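Local coordinates for haloacid dehalogenase-like hydrolase (Klebsiella pneumoniae subsp. pneumoniae, PDB 3PGV), which probably acts as a magnesium-dependent phosphatase of the Cof family within the haloacid dehalogenase-like superfamily, and binds a calcium ion in this crystal, at residues L102-A107 and L158-I163; D109-V114 and S164-T169; E127-M132 and N149-E154. One frame throughout, in Å; residues are numbered along the deposited sequence.

Contact 1 of 3, residues L102-A107 and L158-I163; sequences LDRDIA and LDPQGI. With EDO (1,2-ethanediol), chain H.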
loop_
_atom_site.group_PDB
_atom_site.type_symbol
_atom_site.label_atom_id
_atom_site.label_comp_id
_atom_site.label_asym_id
_atom_site.label_seq_id
_atom_site.Cartn_x
_atom_site.Cartn_y
_atom_site.Cartn_z
ATOM N N LEU A 102 13.786 6.060 -0.555
ATOM C CA LEU A 102 14.889 5.170 -0.177
ATOM C C LEU A 102 16.204 5.934 -0.187
ATOM O O LEU A 102 16.400 6.809 -1.054
ATOM C CB LEU A 102 14.973 4.012 -1.179
ATOM C CG LEU A 102 14.038 2.847 -0.922
ATOM C CD1 LEU A 102 13.720 2.109 -2.226
ATOM C CD2 LEU A 102 14.639 1.880 0.125
ATOM N N ASP A 103 17.139 5.582 0.736
ATOM C CA ASP A 103 18.485 6.176 0.725
ATOM C C ASP A 103 19.164 5.869 -0.616
ATOM O O ASP A 103 18.958 4.775 -1.185
ATOM C CB ASP A 103 19.333 5.649 1.897
ATOM C CG ASP A 103 18.958 6.230 3.256
ATOM O OD1 ASP A 103 18.030 7.082 3.307
ATOM O OD2 ASP A 103 19.623 5.868 4.266
ATOM N N ARG A 104 19.894 6.861 -1.165
ATOM C CA ARG A 104 20.504 6.781 -2.502
ATOM C C ARG A 104 21.342 5.510 -2.709
ATOM O O ARG A 104 21.210 4.852 -3.736
ATOM C CB ARG A 104 21.342 8.033 -2.780
ATOM C CG ARG A 104 21.623 8.264 -4.250
ATOM C CD ARG A 104 22.565 9.441 -4.459
ATOM N NE ARG A 104 22.806 9.697 -5.881
ATOM C CZ ARG A 104 23.706 9.043 -6.610
ATOM N NH1 ARG A 104 24.440 8.071 -6.063
ATOM N NH2 ARG A 104 23.851 9.322 -7.898
ATOM N N ASP A 105 22.210 5.183 -1.747
ATOM C CA ASP A 105 23.089 4.017 -1.848
ATOM C C ASP A 105 22.285 2.720 -1.912
ATOM O O ASP A 105 22.656 1.809 -2.653
ATOM C CB ASP A 105 24.089 3.980 -0.673
ATOM C CG ASP A 105 23.429 3.868 0.686
ATOM O OD1 ASP A 105 22.481 4.637 0.949
ATOM O OD2 ASP A 105 23.836 2.991 1.471
ATOM N N ILE A 106 21.157 2.649 -1.155
ATOM C CA ILE A 106 20.304 1.462 -1.125
ATOM C C ILE A 106 19.531 1.328 -2.445
ATOM O O ILE A 106 19.507 0.246 -3.041
ATOM C CB ILE A 106 19.365 1.465 0.112
ATOM C CG1 ILE A 106 20.173 1.570 1.428
ATOM C CG2 ILE A 106 18.434 0.225 0.110
ATOM C CD1 ILE A 106 19.331 1.446 2.689
ATOM N N ALA A 107 18.958 2.444 -2.934
ATOM C CA ALA A 107 18.259 2.458 -4.216
ATOM C C ALA A 107 19.207 2.003 -5.364
ATOM O O ALA A 107 18.853 1.114 -6.130
ATOM C CB ALA A 107 17.710 3.845 -4.500
ATOM N N LEU A 158 19.847 4.531 -14.496
ATOM C CA LEU A 158 18.721 5.059 -13.705
ATOM C C LEU A 158 19.206 5.843 -12.468
ATOM O O LEU A 158 20.015 5.329 -11.693
ATOM C CB LEU A 158 17.745 3.925 -13.297
ATOM C CG LEU A 158 16.503 4.350 -12.484
ATOM C CD1 LEU A 158 15.657 5.346 -13.244
ATOM C CD2 LEU A 158 15.676 3.146 -12.087
ATOM N N ASP A 159 18.697 7.086 -12.286
ATOM C CA ASP A 159 19.064 7.938 -11.156
ATOM C C ASP A 159 18.499 7.398 -9.836
ATOM O O ASP A 159 17.274 7.217 -9.709
ATOM C CB ASP A 159 18.601 9.385 -11.379
ATOM C CG ASP A 159 19.079 10.330 -10.293
ATOM O OD1 ASP A 159 20.294 10.556 -10.202
ATOM O OD2 ASP A 159 18.240 10.809 -9.522
ATOM N N PRO A 160 19.375 7.206 -8.802
ATOM C CA PRO A 160 18.889 6.613 -7.542
ATOM C C PRO A 160 18.236 7.600 -6.571
ATOM O O PRO A 160 18.005 7.247 -5.412
ATOM C CB PRO A 160 20.132 5.938 -6.962
ATOM C CG PRO A 160 21.279 6.675 -7.540
ATOM C CD PRO A 160 20.848 7.347 -8.808
ATOM N N GLN A 161 17.829 8.775 -7.059
ATOM C CA GLN A 161 17.099 9.720 -6.219
ATOM C C GLN A 161 15.620 9.811 -6.597
ATOM O O GLN A 161 15.266 9.556 -7.744
ATOM C CB GLN A 161 17.777 11.096 -6.211
ATOM C CG GLN A 161 19.078 11.079 -5.399
ATOM C CD GLN A 161 19.754 12.407 -5.323
ATOM O OE1 GLN A 161 20.979 12.495 -5.314
ATOM N NE2 GLN A 161 18.977 13.468 -5.204
ATOM N N GLY A 162 14.762 10.054 -5.591
ATOM C CA GLY A 162 13.316 10.143 -5.766
ATOM C C GLY A 162 12.649 8.782 -5.807
ATOM O O GLY A 162 11.547 8.639 -6.346
ATOM N N ILE A 163 13.292 7.770 -5.212
ATOM C CA ILE A 163 12.772 6.394 -5.270
ATOM C C ILE A 163 11.804 6.112 -4.123
ATOM O O ILE A 163 12.237 5.923 -3.001
ATOM C CB ILE A 163 13.937 5.353 -5.321
ATOM C CG1 ILE A 163 15.047 5.758 -6.359
ATOM C CG2 ILE A 163 13.414 3.931 -5.551
ATOM C CD1 ILE A 163 14.560 5.971 -7.790
HETATM C C1 EDO H . 16.190 5.205 6.418
HETATM O O1 EDO H . 15.727 5.888 5.249
HETATM C C2 EDO H . 17.651 5.574 6.707
HETATM O O2 EDO H . 17.779 6.980 7.014
HETATM O O HOH W 1 16.047 7.566 -3.630
HETATM O O HOH W 2 21.770 11.156 -8.027
#
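With CG swung opposite its backbone N (chi1 -161°) and the chain stretched out as far as NE, Arg104 lays its guanidinium over the ring of Pro160. This is the place where helix 104-110 of the α/β cap, a Cof-type addition to the haloacid dehalogenase core, begins against the loop leading into strand 163-169. Pro160 CG sits 3.5 Å from Arg104 CZ, above the centre of one guanidinium face, so the flat cation rests on aliphatic carbon. At its rim, Arg104 NE gives a long, weak hydrogen bond to Gln161 OE1, whose amide plane stands 79° from the guanidinium. The carboxylate of Asp159 is not a direct partner of the arginine; it closes an Asx turn by taking the N-H of Gln161 on OD2 and forms a salt bridge with Arg126. A water nevertheless joins the three polar ends, accepting from Arg104 NH2 and donating to Asp159 OD1 and Gln161 OE1. Deeper in, Ala107 CB packs 3.8 Å from Ile163 CG1 and 4.0 Å from Pro160 CB, while Leu102 CD1 meets Ile163 CG2 at 3.8 Å. The backbones join through Leu102 N, which donates to Ile163 O over 2.9 Å in a nearly straight bond (168°). Beside it, a second water donates to both Leu102 O and Pro160 O and accepts from Ile163 N, 3.2 Å away.

Contact 2 of 3, residues D109-V114 and S164-T169; sequences DLFEIV and SKVFFT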
loop_
_atom_site.group_PDB
_atom_site.type_symbol
_atom_site.label_atom_id
_atom_site.label_comp_id
_atom_site.label_asym_id
_atom_site.label_seq_id
_atom_site.Cartn_x
_atom_site.Cartn_y
_atom_site.Cartn_z
ATOM N N ASP A 109 21.824 0.040 -5.221
ATOM C CA ASP A 109 22.053 -1.403 -5.097
ATOM C C ASP A 109 20.820 -2.203 -5.482
ATOM O O ASP A 109 20.942 -3.207 -6.171
ATOM C CB ASP A 109 22.517 -1.770 -3.674
ATOM C CG ASP A 109 23.918 -1.260 -3.328
ATOM O OD1 ASP A 109 24.717 -1.030 -4.267
ATOM O OD2 ASP A 109 24.223 -1.137 -2.121
ATOM N N LEU A 110 19.626 -1.753 -5.048
ATOM C CA LEU A 110 18.353 -2.419 -5.370
ATOM C C LEU A 110 18.102 -2.473 -6.860
ATOM O O LEU A 110 17.497 -3.434 -7.349
ATOM C CB LEU A 110 17.178 -1.713 -4.672
ATOM C CG LEU A 110 17.072 -1.927 -3.154
ATOM C CD1 LEU A 110 16.014 -1.015 -2.555
ATOM C CD2 LEU A 110 16.765 -3.385 -2.822
ATOM N N PHE A 111 18.590 -1.448 -7.608
ATOM C CA PHE A 111 18.425 -1.382 -9.072
ATOM C C PHE A 111 19.081 -2.569 -9.781
ATOM O O PHE A 111 18.666 -2.928 -10.883
ATOM C CB PHE A 111 19.028 -0.087 -9.621
ATOM C CG PHE A 111 18.326 1.197 -9.254
ATOM C CD1 PHE A 111 17.079 1.180 -8.637
ATOM C CD2 PHE A 111 18.868 2.429 -9.605
ATOM C CE1 PHE A 111 16.432 2.371 -8.298
ATOM C CE2 PHE A 111 18.216 3.620 -9.273
ATOM C CZ PHE A 111 16.997 3.581 -8.625
ATOM N N GLU A 112 20.129 -3.160 -9.160
ATOM C CA GLU A 112 20.989 -4.140 -9.807
ATOM C C GLU A 112 21.154 -5.437 -9.024
ATOM O O GLU A 112 21.811 -6.351 -9.512
ATOM C CB GLU A 112 22.380 -3.504 -10.078
ATOM C CG GLU A 112 22.332 -2.315 -11.040
ATOM C CD GLU A 112 21.709 -2.649 -12.390
ATOM O OE1 GLU A 112 22.082 -3.693 -12.973
ATOM O OE2 GLU A 112 20.846 -1.872 -12.859
ATOM N N ILE A 113 20.587 -5.521 -7.799
ATOM C CA ILE A 113 20.798 -6.677 -6.916
ATOM C C ILE A 113 20.486 -8.030 -7.587
ATOM O O ILE A 113 21.224 -9.003 -7.382
ATOM C CB ILE A 113 20.113 -6.498 -5.517
ATOM C CG1 ILE A 113 20.646 -7.540 -4.497
ATOM C CG2 ILE A 113 18.574 -6.522 -5.623
ATOM C CD1 ILE A 113 20.226 -7.298 -2.991
ATOM N N VAL A 114 19.437 -8.079 -8.434
ATOM C CA VAL A 114 19.059 -9.321 -9.128
ATOM C C VAL A 114 18.915 -9.095 -10.629
ATOM O O VAL A 114 18.019 -9.651 -11.251
ATOM C CB VAL A 114 17.795 -9.984 -8.509
ATOM C CG1 VAL A 114 18.129 -10.673 -7.194
ATOM C CG2 VAL A 114 16.678 -8.965 -8.319
ATOM N N SER A 164 10.488 6.085 -4.410
ATOM C CA SER A 164 9.485 5.782 -3.382
ATOM C C SER A 164 9.519 4.298 -3.013
ATOM O O SER A 164 9.342 3.948 -1.849
ATOM C CB SER A 164 8.090 6.198 -3.848
ATOM O OG SER A 164 7.776 5.629 -5.107
ATOM N N LYS A 165 9.776 3.426 -3.999
ATOM C CA LYS A 165 9.915 1.998 -3.755
ATOM C C LYS A 165 10.541 1.247 -4.914
ATOM O O LYS A 165 10.482 1.693 -6.054
ATOM C CB LYS A 165 8.573 1.349 -3.355
ATOM C CG LYS A 165 7.561 1.254 -4.468
ATOM C CD LYS A 165 6.357 0.451 -4.011
ATOM C CE LYS A 165 5.436 0.117 -5.143
ATOM N NZ LYS A 165 4.284 -0.684 -4.694
ATOM N N VAL A 166 11.164 0.107 -4.605
ATOM C CA VAL A 166 11.632 -0.854 -5.590
ATOM C C VAL A 166 10.870 -2.151 -5.323
ATOM O O VAL A 166 10.681 -2.515 -4.156
ATOM C CB VAL A 166 13.180 -1.076 -5.518
ATOM C CG1 VAL A 166 13.626 -2.175 -6.503
ATOM C CG2 VAL A 166 13.936 0.225 -5.774
ATOM N N PHE A 167 10.343 -2.794 -6.367
ATOM C CA PHE A 167 9.613 -4.052 -6.175
ATOM C C PHE A 167 10.014 -5.127 -7.151
ATOM O O PHE A 167 10.254 -4.856 -8.321
ATOM C CB PHE A 167 8.092 -3.837 -6.135
ATOM C CG PHE A 167 7.484 -3.132 -7.332
ATOM C CD1 PHE A 167 7.574 -1.749 -7.464
ATOM C CD2 PHE A 167 6.695 -3.828 -8.240
ATOM C CE1 PHE A 167 6.962 -1.093 -8.533
ATOM C CE2 PHE A 167 6.068 -3.169 -9.295
ATOM C CZ PHE A 167 6.200 -1.803 -9.431
ATOM N N PHE A 168 10.169 -6.341 -6.645
ATOM C CA PHE A 168 10.627 -7.480 -7.416
ATOM C C PHE A 168 9.481 -8.394 -7.727
ATOM O O PHE A 168 8.806 -8.872 -6.807
ATOM C CB PHE A 168 11.737 -8.223 -6.650
ATOM C CG PHE A 168 12.876 -7.313 -6.236
ATOM C CD1 PHE A 168 13.918 -7.031 -7.115
ATOM C CD2 PHE A 168 12.872 -6.688 -4.990
ATOM C CE1 PHE A 168 14.942 -6.152 -6.750
ATOM C CE2 PHE A 168 13.894 -5.807 -4.629
ATOM C CZ PHE A 168 14.927 -5.551 -5.508
ATOM N N THR A 169 9.174 -8.566 -9.029
ATOM C CA THR A 169 8.078 -9.440 -9.464
ATOM C C THR A 169 8.619 -10.763 -9.974
ATOM O O THR A 169 9.617 -10.787 -10.692
ATOM C CB THR A 169 7.149 -8.721 -10.474
ATOM O OG1 THR A 169 7.921 -8.280 -11.583
ATOM C CG2 THR A 169 6.406 -7.521 -9.845
#
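Between Leu110 and Val166 the backbones come to 6.9 Å, CA to CA, and they spread to 8.8 Å between the CA atoms of Val114 and Phe168; no hydrogen bond crosses the gap, and the contact is made mainly by apolar side chains. Val166 places its two methyls against the helix: CG2 lies 3.9 Å from Leu110 CB, and CG1 reaches the same carbon at 4.0 Å. The CB of Phe111 leads away from the strand, yet its ring returns, presenting the edge atom CE1 to Val166 CG2. Helix 104-110 thus lies against one side of the six-stranded sheet of the α/β cap domain, where strand 163-169 runs between strands 121-126 and 200-205; Met183 of helix 173-187 also touches Leu110 and Phe168. The ring of Phe168, with CG anti to its own carbonyl carbon (chi1 -54°), projects from the strand toward Leu110, Ile113 and Val114. Leu110 meets it at the rim, its CD2 in the ring plane 3.9 Å from Phe168 CZ and its carbonyl O at the edge by CE1. Ile113 CG2 touches Phe168 CZ at 3.8 Å, and Val114 CG2 closes on Phe168 CD1 at 3.6 Å.

Contact 3 of 3, residues E127-M132 and N149-E154; sequences EDEWYM and NYKLYE. With EDO (1,2-ethanediol), chain I.
Strands 129-132 and 150-152 run parallel but strongly twisted, their directions 44° apart, with Tyr131 paired to Lys151 and Met132 to Leu152. Three backbone bonds join them: Lys151 N to Trp130 O, Met132 N to Lys151 O, and, just past the second strand, Tyr153 N to Met132 O. Tyr131 and Lys151 lie side by side on one face, pointing the same way, the lysine CB 3.6 Å from Tyr131 CE2. The extended lysine ends in a salt bridge, NZ to Glu129 OE2 at 2.8 Å, on the syn side of the carboxylate. Tyr131 OH donates to Glu129 OE1 at 2.7 Å from above the carboxylate plane, so both oxygens are engaged and the group's rotation is restrained. Tyr150 CB lies over the face of the Trp130 six-membered ring, 3.7 Å from the centroid, in a CH-pi contact, and the tyrosine ring, whose CG sits between backbone N and carbonyl carbon (chi1 62°), turns an edge toward that indole at 82°. The methyl CE of Met132, here selenomethionine, stands over one face of the Tyr150 ring, 3.5 Å from its centroid, with SE at 4.1 Å in a Met-aromatic contact. An ethanediol, probably from the crystallisation liquor, bridges Trp130 N and Asn149 O. The pair forms the parallel margin of an otherwise antiparallel cap sheet, in which 150-152 is an outermost strand.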
loop_
_atom_site.group_PDB
_atom_site.type_symbol
_atom_site.label_atom_id
_atom_site.label_comp_id
_atom_site.label_asym_id
_atom_site.label_seq_id
_atom_site.Cartn_x
_atom_site.Cartn_y
_atom_site.Cartn_z
ATOM N N GLU A 127 9.717 9.076 -8.546
ATOM C CA GLU A 127 8.793 10.214 -8.677
ATOM C C GLU A 127 7.508 9.763 -9.389
ATOM O O GLU A 127 6.873 8.818 -8.936
ATOM C CB GLU A 127 9.461 11.417 -9.405
ATOM C CG GLU A 127 10.769 11.901 -8.770
ATOM C CD GLU A 127 10.667 12.513 -7.381
ATOM O OE1 GLU A 127 9.571 12.465 -6.775
ATOM O OE2 GLU A 127 11.697 13.033 -6.894
ATOM N N ASP A 128 7.184 10.366 -10.544
ATOM C CA ASP A 128 5.981 10.004 -11.302
ATOM C C ASP A 128 6.260 8.987 -12.406
ATOM O O ASP A 128 5.406 8.765 -13.265
ATOM C CB ASP A 128 5.306 11.258 -11.877
ATOM C CG ASP A 128 4.523 12.054 -10.856
ATOM O OD1 ASP A 128 4.176 11.475 -9.771
ATOM O OD2 ASP A 128 4.149 13.211 -11.166
ATOM N N GLU A 129 7.423 8.339 -12.366
ATOM C CA GLU A 129 7.776 7.363 -13.402
ATOM C C GLU A 129 7.923 5.947 -12.882
ATOM O O GLU A 129 8.308 5.734 -11.730
ATOM C CB GLU A 129 9.038 7.787 -14.157
ATOM C CG GLU A 129 8.854 9.032 -15.004
ATOM C CD GLU A 129 10.049 9.344 -15.879
ATOM O OE1 GLU A 129 11.184 9.376 -15.345
ATOM O OE2 GLU A 129 9.856 9.543 -17.101
ATOM N N TRP A 130 7.673 4.978 -13.757
ATOM C CA TRP A 130 7.796 3.574 -13.458
ATOM C C TRP A 130 8.853 2.971 -14.349
ATOM O O TRP A 130 8.790 3.121 -15.571
ATOM C CB TRP A 130 6.434 2.879 -13.634
ATOM C CG TRP A 130 6.462 1.380 -13.673
ATOM C CD1 TRP A 130 7.286 0.552 -12.965
ATOM C CD2 TRP A 130 5.473 0.529 -14.291
ATOM N NE1 TRP A 130 6.932 -0.769 -13.184
ATOM C CE2 TRP A 130 5.796 -0.806 -13.955
ATOM C CE3 TRP A 130 4.342 0.772 -15.094
ATOM C CZ2 TRP A 130 5.078 -1.894 -14.454
ATOM C CZ3 TRP A 130 3.620 -0.308 -15.577
ATOM C CH2 TRP A 130 3.989 -1.624 -15.260
ATOM N N TYR A 131 9.908 2.399 -13.730
ATOM C CA TYR A 131 11.009 1.780 -14.453
ATOM C C TYR A 131 11.040 0.287 -14.249
ATOM O O TYR A 131 10.631 -0.208 -13.201
ATOM C CB TYR A 131 12.355 2.417 -14.063
ATOM C CG TYR A 131 12.542 3.805 -14.629
ATOM C CD1 TYR A 131 12.107 4.935 -13.927
ATOM C CD2 TYR A 131 13.115 3.996 -15.884
ATOM C CE1 TYR A 131 12.269 6.219 -14.450
ATOM C CE2 TYR A 131 13.251 5.270 -16.432
ATOM C CZ TYR A 131 12.838 6.383 -15.705
ATOM O OH TYR A 131 13.004 7.645 -16.228
HETATM N N MSE A 132 11.522 -0.433 -15.248
HETATM C CA MSE A 132 11.602 -1.886 -15.233
HETATM C C MSE A 132 12.933 -2.286 -15.862
HETATM O O MSE A 132 13.361 -1.649 -16.825
HETATM C CB MSE A 132 10.448 -2.455 -16.044
HETATM C CG MSE A 132 9.780 -3.604 -15.402
HETATM SE SE MSE A 132 8.165 -4.127 -16.351
HETATM C CE MSE A 132 8.881 -4.493 -18.013
ATOM N N ASN A 149 2.707 3.702 -17.755
ATOM C CA ASN A 149 3.578 2.742 -18.443
ATOM C C ASN A 149 4.943 2.657 -17.821
ATOM O O ASN A 149 5.330 3.527 -17.061
ATOM C CB ASN A 149 3.722 3.119 -19.895
ATOM C CG ASN A 149 2.427 3.192 -20.624
ATOM O OD1 ASN A 149 1.566 2.297 -20.531
ATOM N ND2 ASN A 149 2.270 4.232 -21.401
ATOM N N TYR A 150 5.696 1.621 -18.166
ATOM C CA TYR A 150 7.058 1.486 -17.688
ATOM C C TYR A 150 8.018 1.999 -18.748
ATOM O O TYR A 150 7.654 2.083 -19.924
ATOM C CB TYR A 150 7.383 -0.007 -17.334
ATOM C CG TYR A 150 7.285 -0.959 -18.520
ATOM C CD1 TYR A 150 8.311 -1.047 -19.459
ATOM C CD2 TYR A 150 6.183 -1.795 -18.681
ATOM C CE1 TYR A 150 8.203 -1.878 -20.574
ATOM C CE2 TYR A 150 6.075 -2.648 -19.776
ATOM C CZ TYR A 150 7.099 -2.701 -20.711
ATOM O OH TYR A 150 7.014 -3.564 -21.774
ATOM N N LYS A 151 9.205 2.406 -18.323
ATOM C CA LYS A 151 10.343 2.636 -19.182
ATOM C C LYS A 151 11.359 1.574 -18.812
ATOM O O LYS A 151 11.425 1.184 -17.651
ATOM C CB LYS A 151 10.963 4.022 -18.928
ATOM C CG LYS A 151 10.242 5.194 -19.549
ATOM C CD LYS A 151 11.127 6.446 -19.420
ATOM C CE LYS A 151 10.435 7.732 -19.750
ATOM N NZ LYS A 151 11.305 8.899 -19.452
ATOM N N LEU A 152 12.176 1.143 -19.752
ATOM C CA LEU A 152 13.240 0.190 -19.441
ATOM C C LEU A 152 14.492 0.915 -19.005
ATOM O O LEU A 152 14.711 2.058 -19.407
ATOM C CB LEU A 152 13.549 -0.705 -20.658
ATOM C CG LEU A 152 12.435 -1.661 -21.096
ATOM C CD1 LEU A 152 12.815 -2.373 -22.362
ATOM C CD2 LEU A 152 12.106 -2.665 -20.000
ATOM N N TYR A 153 15.327 0.264 -18.188
ATOM C CA TYR A 153 16.610 0.849 -17.791
ATOM C C TYR A 153 17.733 -0.178 -17.836
ATOM O O TYR A 153 17.533 -1.331 -17.462
ATOM C CB TYR A 153 16.523 1.549 -16.400
ATOM C CG TYR A 153 16.476 0.597 -15.226
ATOM C CD1 TYR A 153 15.263 0.110 -14.747
ATOM C CD2 TYR A 153 17.635 0.239 -14.545
ATOM C CE1 TYR A 153 15.208 -0.731 -13.634
ATOM C CE2 TYR A 153 17.595 -0.621 -13.448
ATOM C CZ TYR A 153 16.379 -1.117 -13.006
ATOM O OH TYR A 153 16.336 -1.981 -11.941
ATOM N N GLU A 154 18.890 0.222 -18.351
ATOM C CA GLU A 154 20.063 -0.628 -18.406
ATOM C C GLU A 154 20.959 -0.339 -17.199
ATOM O O GLU A 154 20.807 0.707 -16.567
ATOM C CB GLU A 154 20.820 -0.413 -19.727
ATOM C CG GLU A 154 20.093 -0.996 -20.944
ATOM C CD GLU A 154 19.890 -2.504 -20.907
ATOM O OE1 GLU A 154 20.901 -3.243 -20.868
ATOM O OE2 GLU A 154 18.717 -2.946 -20.940
HETATM C C1 EDO I . 7.300 6.051 -17.242
HETATM O O1 EDO I . 7.512 6.878 -18.394
HETATM C C2 EDO I . 6.122 6.611 -16.449
HETATM O O2 EDO I . 5.672 5.651 -15.478
#

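All three contacts belong to the α/β cap, away from the calcium site on the core domain. Along the chain the segments of contacts 1 and 2 alternate, 102-107 and 109-114 first, 158-163 and 164-169 last, and contact 3 is nested within the loop they close. Contacts 1 and 2 share helix 104-110 and have centres about 10 Å apart; the centre of contact 3 lies about 13 Å from that of contact 1 and about 12 Å from that of contact 2, on the same sheet as strand 163-169. Phe111 links them: its ring packs on Pro160 and Ile163, and its carbonyl takes a hydrogen bond from Tyr153 OH. Sequence-distant pieces are thereby tied into one compact helix-on-sheet unit.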